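Local coordinates for metal transporter CNNM3 (Homo sapiens, PDB 6DFD), which probably takes part in magnesium efflux across the membrane, its cyclic nucleotide-binding homology domain mediating dimerization and being required for that activity, at residues L67-K72 with L200-A205; Q85-D90 with T97-Y102. The protein carries 6 engineered substitutions. All coordinates share one frame; numbering follows the deposited sequence.

Interaction 1. Residues L67-K72 with L200-A205; sequences LRMSEK and LNALMA. Engineered in segment 67-72: M69 (natural residue Ile). Engineered in segment 200-205: M204 (natural residue Leu).
M69 and L203 meet at the tips of their side chains, beside A202. M69 is an engineered selenomethionine in place of the natural isoleucine. Its terminal CE lies 3.6 Å from A202 CB and 3.7 Å from L203 CD2. The selenium, SE of M69, also touches A202 CB, at 3.9 Å. The M69 and L203 side chains cross at about a right angle. L203 CD2 has a second neighbour, the backbone O of R68, at 3.3 Å. The same methyl group comes within 4.2 Å of R68 CB. The M69 chain runs out with CG opposite the backbone N (chi1 -170°) and bends at chi3 (-60°), which brings CE to the helix.

M69 also packs on L74, Y199 and T206, and A202 on V73. S70 is the N-cap of helix 71-78, its OG bonded to V73 N. A202 O accepts a hydrogen bond from T206 OG1, which also has a weak one with S70 N.

The contact is mainly apolar, with one methyl set against a carbonyl oxygen and no hydrogen bond across it, so it probably depends on close packing rather than on directed bonds.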
ATOM      1  N   LEU A  67      26.097  -3.332  -1.451  1.00 43.89           N
ATOM      2  CA  LEU A  67      27.010  -3.322  -0.317  1.00 45.65           C
ATOM      3  C   LEU A  67      26.801  -4.520   0.593  1.00 46.78           C
ATOM      4  O   LEU A  67      27.708  -4.868   1.359  1.00 50.26           O
ATOM      5  CB  LEU A  67      26.831  -2.034   0.482  1.00 47.10           C
ATOM      6  CG  LEU A  67      27.070  -0.750  -0.312  1.00 51.05           C
ATOM      7  CD1 LEU A  67      26.831   0.457   0.575  1.00 53.31           C
ATOM      8  CD2 LEU A  67      28.480  -0.720  -0.883  1.00 54.88           C
ATOM      9  N   ARG A  68      25.624  -5.133   0.537  1.00 45.26           N
ATOM     10  CA  ARG A  68      25.261  -6.300   1.329  1.00 48.49           C
ATOM     11  C   ARG A  68      25.263  -7.582   0.512  1.00 44.43           C
ATOM     12  O   ARG A  68      25.759  -8.612   0.976  1.00 44.40           O
ATOM     13  CB  ARG A  68      23.868  -6.093   1.937  1.00 52.45           C
ATOM     14  CG  ARG A  68      23.789  -4.882   2.853  1.00 59.40           C
ATOM     15  CD  ARG A  68      22.382  -4.632   3.377  1.00 65.92           C
ATOM     16  NE  ARG A  68      22.330  -3.380   4.129  1.00 74.83           N
ATOM     17  CZ  ARG A  68      21.356  -3.032   4.967  1.00 79.44           C
ATOM     18  NH1 ARG A  68      20.330  -3.844   5.188  1.00 82.35           N
ATOM     19  NH2 ARG A  68      21.418  -1.866   5.596  1.00 78.99           N
HETATM   20  N   MSE A  69      24.728  -7.525  -0.700  1.00 41.27           N
HETATM   21  CA  MSE A  69      24.606  -8.686  -1.568  1.00 41.12           C
HETATM   22  C   MSE A  69      25.025  -8.318  -2.973  1.00 39.46           C
HETATM   23  O   MSE A  69      24.501  -7.361  -3.536  1.00 39.97           O
HETATM   24  CB  MSE A  69      23.166  -9.194  -1.593  1.00 43.45           C
HETATM   25  CG  MSE A  69      23.038 -10.532  -2.281  1.00 45.63           C
HETATM   26 SE   MSE A  69      21.279 -11.190  -2.169  0.64 48.94          SE
HETATM   27  CE  MSE A  69      21.115 -11.291  -0.234  1.00 52.49           C
ATOM     28  N   SER A  70      25.932  -9.082  -3.565  1.00 40.47           N
ATOM     29  CA  SER A  70      26.391  -8.742  -4.900  1.00 42.91           C
ATOM     30  C   SER A  70      25.260  -8.937  -5.896  1.00 40.07           C
ATOM     31  O   SER A  70      24.379  -9.784  -5.719  1.00 39.40           O
ATOM     32  CB  SER A  70      27.606  -9.581  -5.299  1.00 47.10           C
ATOM     33  OG  SER A  70      27.242 -10.882  -5.712  1.00 45.17           O
ATOM     34  N   GLU A  71      25.270  -8.113  -6.941  1.00 39.66           N
ATOM     35  CA  GLU A  71      24.232  -8.212  -7.955  1.00 38.92           C
ATOM     36  C   GLU A  71      24.229  -9.593  -8.586  1.00 38.12           C
ATOM     37  O   GLU A  71      23.170 -10.130  -8.921  1.00 36.24           O
ATOM     38  CB  GLU A  71      24.442  -7.125  -9.008  1.00 39.95           C
ATOM     39  CG  GLU A  71      24.237  -5.737  -8.467  1.00 43.53           C
ATOM     40  CD  GLU A  71      24.115  -4.705  -9.564  1.00 48.13           C
ATOM     41  OE1 GLU A  71      25.047  -3.901  -9.732  1.00 50.57           O
ATOM     42  OE2 GLU A  71      23.085  -4.696 -10.280  1.00 48.19           O
ATOM     43  N   LYS A  72      25.407 -10.195  -8.734  1.00 41.30           N
ATOM     44  CA  LYS A  72      25.491 -11.529  -9.318  1.00 46.98           C
ATOM     45  C   LYS A  72      24.838 -12.566  -8.416  1.00 40.15           C
ATOM     46  O   LYS A  72      24.108 -13.448  -8.890  1.00 39.64           O
ATOM     47  CB  LYS A  72      26.960 -11.875  -9.571  1.00 65.39           C
ATOM     48  CG  LYS A  72      27.219 -13.256 -10.150  1.00 86.54           C
ATOM     49  CD  LYS A  72      28.663 -13.674  -9.897  1.00106.27           C
ATOM     50  CE  LYS A  72      29.176 -14.632 -10.959  1.00119.44           C
ATOM     51  NZ  LYS A  72      28.267 -15.792 -11.167  1.00125.63           N
ATOM     52  N   LEU A 200      19.864 -14.915   4.182  1.00 43.85           N
ATOM     53  CA  LEU A 200      21.103 -15.020   4.951  1.00 48.04           C
ATOM     54  C   LEU A 200      22.100 -15.955   4.274  1.00 49.48           C
ATOM     55  O   LEU A 200      23.314 -15.698   4.283  1.00 51.31           O
ATOM     56  CB  LEU A 200      20.793 -15.498   6.370  1.00 52.29           C
ATOM     57  CG  LEU A 200      19.838 -14.603   7.167  1.00 57.04           C
ATOM     58  CD1 LEU A 200      19.500 -15.237   8.508  1.00 59.01           C
ATOM     59  CD2 LEU A 200      20.410 -13.206   7.369  1.00 61.83           C
ATOM     60  N   ASN A 201      21.610 -17.054   3.693  1.00 48.51           N
ATOM     61  CA  ASN A 201      22.489 -17.928   2.922  1.00 53.31           C
ATOM     62  C   ASN A 201      23.122 -17.168   1.771  1.00 51.80           C
ATOM     63  O   ASN A 201      24.313 -17.340   1.482  1.00 52.76           O
ATOM     64  CB  ASN A 201      21.715 -19.136   2.398  1.00 63.85           C
ATOM     65  CG  ASN A 201      21.425 -20.156   3.482  1.00 82.73           C
ATOM     66  OD1 ASN A 201      22.221 -20.338   4.403  1.00 94.82           O
ATOM     67  ND2 ASN A 201      20.283 -20.826   3.377  1.00 86.33           N
ATOM     68  N   ALA A 202      22.339 -16.320   1.101  1.00 51.17           N
ATOM     69  CA  ALA A 202      22.879 -15.512   0.015  1.00 50.70           C
ATOM     70  C   ALA A 202      23.905 -14.510   0.525  1.00 50.16           C
ATOM     71  O   ALA A 202      24.911 -14.255  -0.144  1.00 53.44           O
ATOM     72  CB  ALA A 202      21.745 -14.798  -0.722  1.00 50.76           C
ATOM     73  N   LEU A 203      23.681 -13.927   1.706  1.00 46.15           N
ATOM     74  CA  LEU A 203      24.686 -13.031   2.264  1.00 47.43           C
ATOM     75  C   LEU A 203      25.988 -13.773   2.508  1.00 52.77           C
ATOM     76  O   LEU A 203      27.074 -13.218   2.301  1.00 55.19           O
ATOM     77  CB  LEU A 203      24.200 -12.405   3.570  1.00 49.77           C
ATOM     78  CG  LEU A 203      23.084 -11.366   3.522  1.00 51.99           C
ATOM     79  CD1 LEU A 203      22.905 -10.788   4.908  1.00 55.13           C
ATOM     80  CD2 LEU A 203      23.380 -10.260   2.520  1.00 53.30           C
HETATM   81  N   MSE A 204      25.907 -15.022   2.955  1.00 56.94           N
HETATM   82  CA  MSE A 204      27.130 -15.794   3.164  1.00 60.58           C
HETATM   83  C   MSE A 204      27.771 -16.149   1.809  1.00 60.67           C
HETATM   84  O   MSE A 204      28.997 -16.191   1.683  1.00 59.63           O
HETATM   85  CB  MSE A 204      26.835 -17.049   3.983  1.00 62.51           C
HETATM   86  CG  MSE A 204      26.292 -16.760   5.389  1.00 64.79           C
HETATM   87 SE   MSE A 204      27.587 -15.910   6.587  0.47 68.10          SE
HETATM   88  CE  MSE A 204      27.145 -14.029   6.320  1.00 63.85           C
ATOM     89  N   ALA A 205      26.939 -16.375   0.786  1.00 62.29           N
ATOM     90  CA  ALA A 205      27.465 -16.657  -0.549  1.00 66.02           C
ATOM     91  C   ALA A 205      28.208 -15.453  -1.115  1.00 67.20           C
ATOM     92  O   ALA A 205      29.250 -15.609  -1.767  1.00 70.95           O
ATOM     93  CB  ALA A 205      26.334 -17.074  -1.490  1.00 65.95           C
TER

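Interaction 2. Residues Q85-D90 with T97-Y102; sequences QEVRFD and THHYLY
H98 and H99 each hydrogen-bond the backbone of 85-90. H98 NE2 donates to R88 O at 2.7 Å. The carbonyl oxygen lies in the H98 ring plane, and the C=O...N angle is 170°. H99 NE2 is the acceptor, taking the N-H of D90 at 3.0 Å. That bond is almost straight (177°), although D90 N sits out of the ring plane. H99 ND1 is bonded to R94 O, so both ring nitrogens are engaged.

F89 and H99 form an offset stack, with centroids 4.5 Å apart and planes at 21°. F89 CD1 lies over one face of the imidazole, 3.5 Å from H99 CE1. Replacing H99 by alanine would probably leave the D90 N-H without its acceptor and F89 without its stacking partner.

Apolar contacts centre on V87. It has CG1 anti to the backbone N and CG2 anti to the carbonyl carbon, which sends CG1 to H98 O (3.7 Å) and CG2 to L101 CD2 (3.9 Å).

The contact joins the loop after strand 84-87 to the 3-10 turn 97-99 before strand 100-102. Within the chain each strand is outermost in its sheet, pairing with 189-195 and, through a classic beta bulge at L101 and Y102, with 181-185.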
ATOM      1  N   GLN A  85       7.323 -18.155  -7.327  1.00 38.25           N
ATOM      2  CA  GLN A  85       6.103 -18.760  -6.815  1.00 38.65           C
ATOM      3  C   GLN A  85       4.906 -18.106  -7.481  1.00 36.37           C
ATOM      4  O   GLN A  85       5.011 -17.066  -8.124  1.00 34.61           O
ATOM      5  CB  GLN A  85       5.999 -18.620  -5.291  1.00 41.63           C
ATOM      6  CG  GLN A  85       7.176 -19.213  -4.507  1.00 47.76           C
ATOM      7  CD  GLN A  85       7.057 -20.702  -4.260  1.00 57.18           C
ATOM      8  OE1 GLN A  85       6.133 -21.360  -4.743  1.00 59.95           O
ATOM      9  NE2 GLN A  85       7.995 -21.244  -3.491  1.00 62.25           N
ATOM     10  N   GLU A  86       3.751 -18.731  -7.323  1.00 38.93           N
ATOM     11  CA  GLU A  86       2.523 -18.185  -7.864  1.00 41.88           C
ATOM     12  C   GLU A  86       1.434 -18.271  -6.812  1.00 40.35           C
ATOM     13  O   GLU A  86       1.520 -19.041  -5.850  1.00 41.80           O
ATOM     14  CB  GLU A  86       2.081 -18.935  -9.126  1.00 47.26           C
ATOM     15  CG  GLU A  86       1.749 -20.402  -8.872  1.00 53.24           C
ATOM     16  CD  GLU A  86       1.100 -21.081 -10.067  1.00 55.26           C
ATOM     17  OE1 GLU A  86       0.636 -20.367 -10.983  1.00 54.10           O
ATOM     18  OE2 GLU A  86       1.057 -22.328 -10.088  1.00 55.91           O
ATOM     19  N   VAL A  87       0.398 -17.475  -7.020  1.00 37.01           N
ATOM     20  CA  VAL A  87      -0.880 -17.672  -6.364  1.00 37.37           C
ATOM     21  C   VAL A  87      -1.878 -17.911  -7.478  1.00 36.50           C
ATOM     22  O   VAL A  87      -1.998 -17.086  -8.394  1.00 35.95           O
ATOM     23  CB  VAL A  87      -1.279 -16.474  -5.488  1.00 40.95           C
ATOM     24  CG1 VAL A  87      -2.717 -16.614  -4.992  1.00 43.71           C
ATOM     25  CG2 VAL A  87      -0.332 -16.359  -4.301  1.00 43.52           C
ATOM     26  N   ARG A  88      -2.538 -19.059  -7.433  1.00 37.79           N
ATOM     27  CA  ARG A  88      -3.638 -19.365  -8.334  1.00 40.93           C
ATOM     28  C   ARG A  88      -4.899 -18.809  -7.699  1.00 41.31           C
ATOM     29  O   ARG A  88      -5.322 -19.266  -6.631  1.00 43.36           O
ATOM     30  CB  ARG A  88      -3.742 -20.868  -8.557  1.00 45.23           C
ATOM     31  CG  ARG A  88      -2.483 -21.465  -9.126  1.00 47.10           C
ATOM     32  CD  ARG A  88      -2.793 -22.780  -9.798  1.00 50.69           C
ATOM     33  NE  ARG A  88      -3.712 -22.588 -10.917  1.00 54.13           N
ATOM     34  CZ  ARG A  88      -4.339 -23.575 -11.545  1.00 62.11           C
ATOM     35  NH1 ARG A  88      -4.149 -24.832 -11.162  1.00 64.81           N
ATOM     36  NH2 ARG A  88      -5.160 -23.303 -12.551  1.00 65.94           N
ATOM     37  N   PHE A  89      -5.485 -17.804  -8.333  1.00 39.92           N
ATOM     38  CA  PHE A  89      -6.595 -17.100  -7.725  1.00 41.68           C
ATOM     39  C   PHE A  89      -7.894 -17.858  -7.984  1.00 44.48           C
ATOM     40  O   PHE A  89      -8.218 -18.185  -9.130  1.00 48.88           O
ATOM     41  CB  PHE A  89      -6.675 -15.676  -8.271  1.00 41.19           C
ATOM     42  CG  PHE A  89      -7.711 -14.846  -7.603  1.00 41.86           C
ATOM     43  CD1 PHE A  89      -7.508 -14.379  -6.324  1.00 42.66           C
ATOM     44  CD2 PHE A  89      -8.900 -14.551  -8.242  1.00 43.43           C
ATOM     45  CE1 PHE A  89      -8.472 -13.621  -5.693  1.00 44.61           C
ATOM     46  CE2 PHE A  89      -9.862 -13.794  -7.612  1.00 45.16           C
ATOM     47  CZ  PHE A  89      -9.647 -13.327  -6.338  1.00 44.84           C
ATOM     48  N   ASP A  90      -8.623 -18.152  -6.912  1.00 42.35           N
ATOM     49  CA  ASP A  90      -9.883 -18.899  -6.975  1.00 42.76           C
ATOM     50  C   ASP A  90     -11.017 -17.884  -6.928  1.00 43.54           C
ATOM     51  O   ASP A  90     -11.406 -17.416  -5.854  1.00 41.29           O
ATOM     52  CB  ASP A  90      -9.974 -19.901  -5.828  1.00 44.13           C
ATOM     53  CG  ASP A  90     -11.251 -20.724  -5.861  1.00 47.06           C
ATOM     54  OD1 ASP A  90     -12.143 -20.438  -6.684  1.00 47.70           O
ATOM     55  OD2 ASP A  90     -11.354 -21.663  -5.046  1.00 47.45           O
ATOM     56  N   THR A  97      -7.642 -19.182   1.901  1.00 45.22           N
ATOM     57  CA  THR A  97      -6.443 -18.982   2.705  1.00 46.73           C
ATOM     58  C   THR A  97      -5.208 -18.783   1.836  1.00 43.05           C
ATOM     59  O   THR A  97      -4.339 -17.969   2.166  1.00 41.22           O
ATOM     60  CB  THR A  97      -6.242 -20.167   3.645  1.00 55.62           C
ATOM     61  OG1 THR A  97      -6.315 -21.384   2.895  1.00 66.01           O
ATOM     62  CG2 THR A  97      -7.312 -20.167   4.720  1.00 54.10           C
ATOM     63  N   HIS A  98      -5.096 -19.523   0.732  1.00 43.43           N
ATOM     64  CA  HIS A  98      -3.887 -19.411  -0.086  1.00 44.73           C
ATOM     65  C   HIS A  98      -3.787 -18.076  -0.822  1.00 41.33           C
ATOM     66  O   HIS A  98      -2.755 -17.806  -1.452  1.00 39.46           O
ATOM     67  CB  HIS A  98      -3.825 -20.581  -1.076  1.00 50.64           C
ATOM     68  CG  HIS A  98      -4.787 -20.471  -2.220  1.00 54.56           C
ATOM     69  ND1 HIS A  98      -6.134 -20.735  -2.091  1.00 56.83           N
ATOM     70  CD2 HIS A  98      -4.590 -20.147  -3.521  1.00 54.61           C
ATOM     71  CE1 HIS A  98      -6.728 -20.564  -3.259  1.00 56.91           C
ATOM     72  NE2 HIS A  98      -5.813 -20.210  -4.145  1.00 55.21           N
ATOM     73  N   HIS A  99      -4.819 -17.231  -0.758  1.00 40.03           N
ATOM     74  CA  HIS A  99      -4.740 -15.892  -1.326  1.00 37.49           C
ATOM     75  C   HIS A  99      -3.981 -14.911  -0.443  1.00 35.99           C
ATOM     76  O   HIS A  99      -3.595 -13.834  -0.918  1.00 34.78           O
ATOM     77  CB  HIS A  99      -6.145 -15.339  -1.569  1.00 37.81           C
ATOM     78  CG  HIS A  99      -6.901 -16.069  -2.624  1.00 40.60           C
ATOM     79  ND1 HIS A  99      -8.235 -15.845  -2.871  1.00 41.66           N
ATOM     80  CD2 HIS A  99      -6.506 -17.013  -3.507  1.00 41.53           C
ATOM     81  CE1 HIS A  99      -8.636 -16.633  -3.853  1.00 42.75           C
ATOM     82  NE2 HIS A  99      -7.603 -17.349  -4.259  1.00 42.21           N
ATOM     83  N   TYR A 100      -3.758 -15.244   0.823  1.00 37.98           N
ATOM     84  CA  TYR A 100      -3.130 -14.314   1.753  1.00 38.52           C
ATOM     85  C   TYR A 100      -1.620 -14.499   1.729  1.00 39.44           C
ATOM     86  O   TYR A 100      -1.116 -15.597   1.988  1.00 39.69           O
ATOM     87  CB  TYR A 100      -3.666 -14.505   3.170  1.00 40.46           C
ATOM     88  CG  TYR A 100      -5.084 -14.015   3.299  1.00 43.74           C
ATOM     89  CD1 TYR A 100      -6.140 -14.827   2.943  1.00 45.11           C
ATOM     90  CD2 TYR A 100      -5.360 -12.727   3.742  1.00 46.54           C
ATOM     91  CE1 TYR A 100      -7.446 -14.385   3.038  1.00 47.32           C
ATOM     92  CE2 TYR A 100      -6.667 -12.275   3.842  1.00 47.78           C
ATOM     93  CZ  TYR A 100      -7.701 -13.110   3.488  1.00 48.77           C
ATOM     94  OH  TYR A 100      -9.003 -12.676   3.584  1.00 50.80           O
ATOM     95  N   LEU A 101      -0.908 -13.418   1.432  1.00 39.53           N
ATOM     96  CA  LEU A 101       0.548 -13.402   1.499  1.00 39.54           C
ATOM     97  C   LEU A 101       1.048 -13.000   2.880  1.00 41.88           C
ATOM     98  O   LEU A 101       2.078 -13.508   3.345  1.00 42.55           O
ATOM     99  CB  LEU A 101       1.100 -12.437   0.452  1.00 39.04           C
ATOM    100  CG  LEU A 101       0.658 -12.650  -0.999  1.00 39.67           C
ATOM    101  CD1 LEU A 101       1.361 -11.647  -1.914  1.00 35.89           C
ATOM    102  CD2 LEU A 101       0.928 -14.080  -1.446  1.00 44.55           C
ATOM    103  N   TYR A 102       0.331 -12.093   3.540  1.00 42.69           N
ATOM    104  CA  TYR A 102       0.651 -11.654   4.886  1.00 43.38           C
ATOM    105  C   TYR A 102      -0.644 -11.460   5.655  1.00 44.06           C
ATOM    106  O   TYR A 102      -1.674 -11.097   5.081  1.00 43.00           O
ATOM    107  CB  TYR A 102       1.443 -10.347   4.884  1.00 41.50           C
ATOM    108  CG  TYR A 102       2.776 -10.481   4.202  1.00 38.56           C
ATOM    109  CD1 TYR A 102       3.902 -10.858   4.917  1.00 39.12           C
ATOM    110  CD2 TYR A 102       2.905 -10.248   2.841  1.00 36.72           C
ATOM    111  CE1 TYR A 102       5.131 -10.988   4.295  1.00 37.54           C
ATOM    112  CE2 TYR A 102       4.129 -10.375   2.209  1.00 35.99           C
ATOM    113  CZ  TYR A 102       5.238 -10.747   2.948  1.00 35.76           C
ATOM    114  OH  TYR A 102       6.464 -10.887   2.338  1.00 36.61           O
TER

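How the interactions relate
The two contacts flank the middle of the chain from opposite ends. Their centres are 28 Å apart, their nearest atoms about 14 Å. Interaction 1 joins the loop that leads into helix 71-78 to helix 196-207, the last modelled helix. Interaction 2 joins the end of outer strand 84-87 and the loop after it to the 3-10 turn and start of strand 100-102, in the other sheet. Along the chain the order is 67-72, 85-90, 97-102, 200-205. Helix 71-78 leads on to strand 84-87, and strand 189-195, the partner of 84-87, runs into helix 196-207. The beta-barrel and its flanking helices are linked at these two points. All four segments belong to one cyclic nucleotide-binding homology domain.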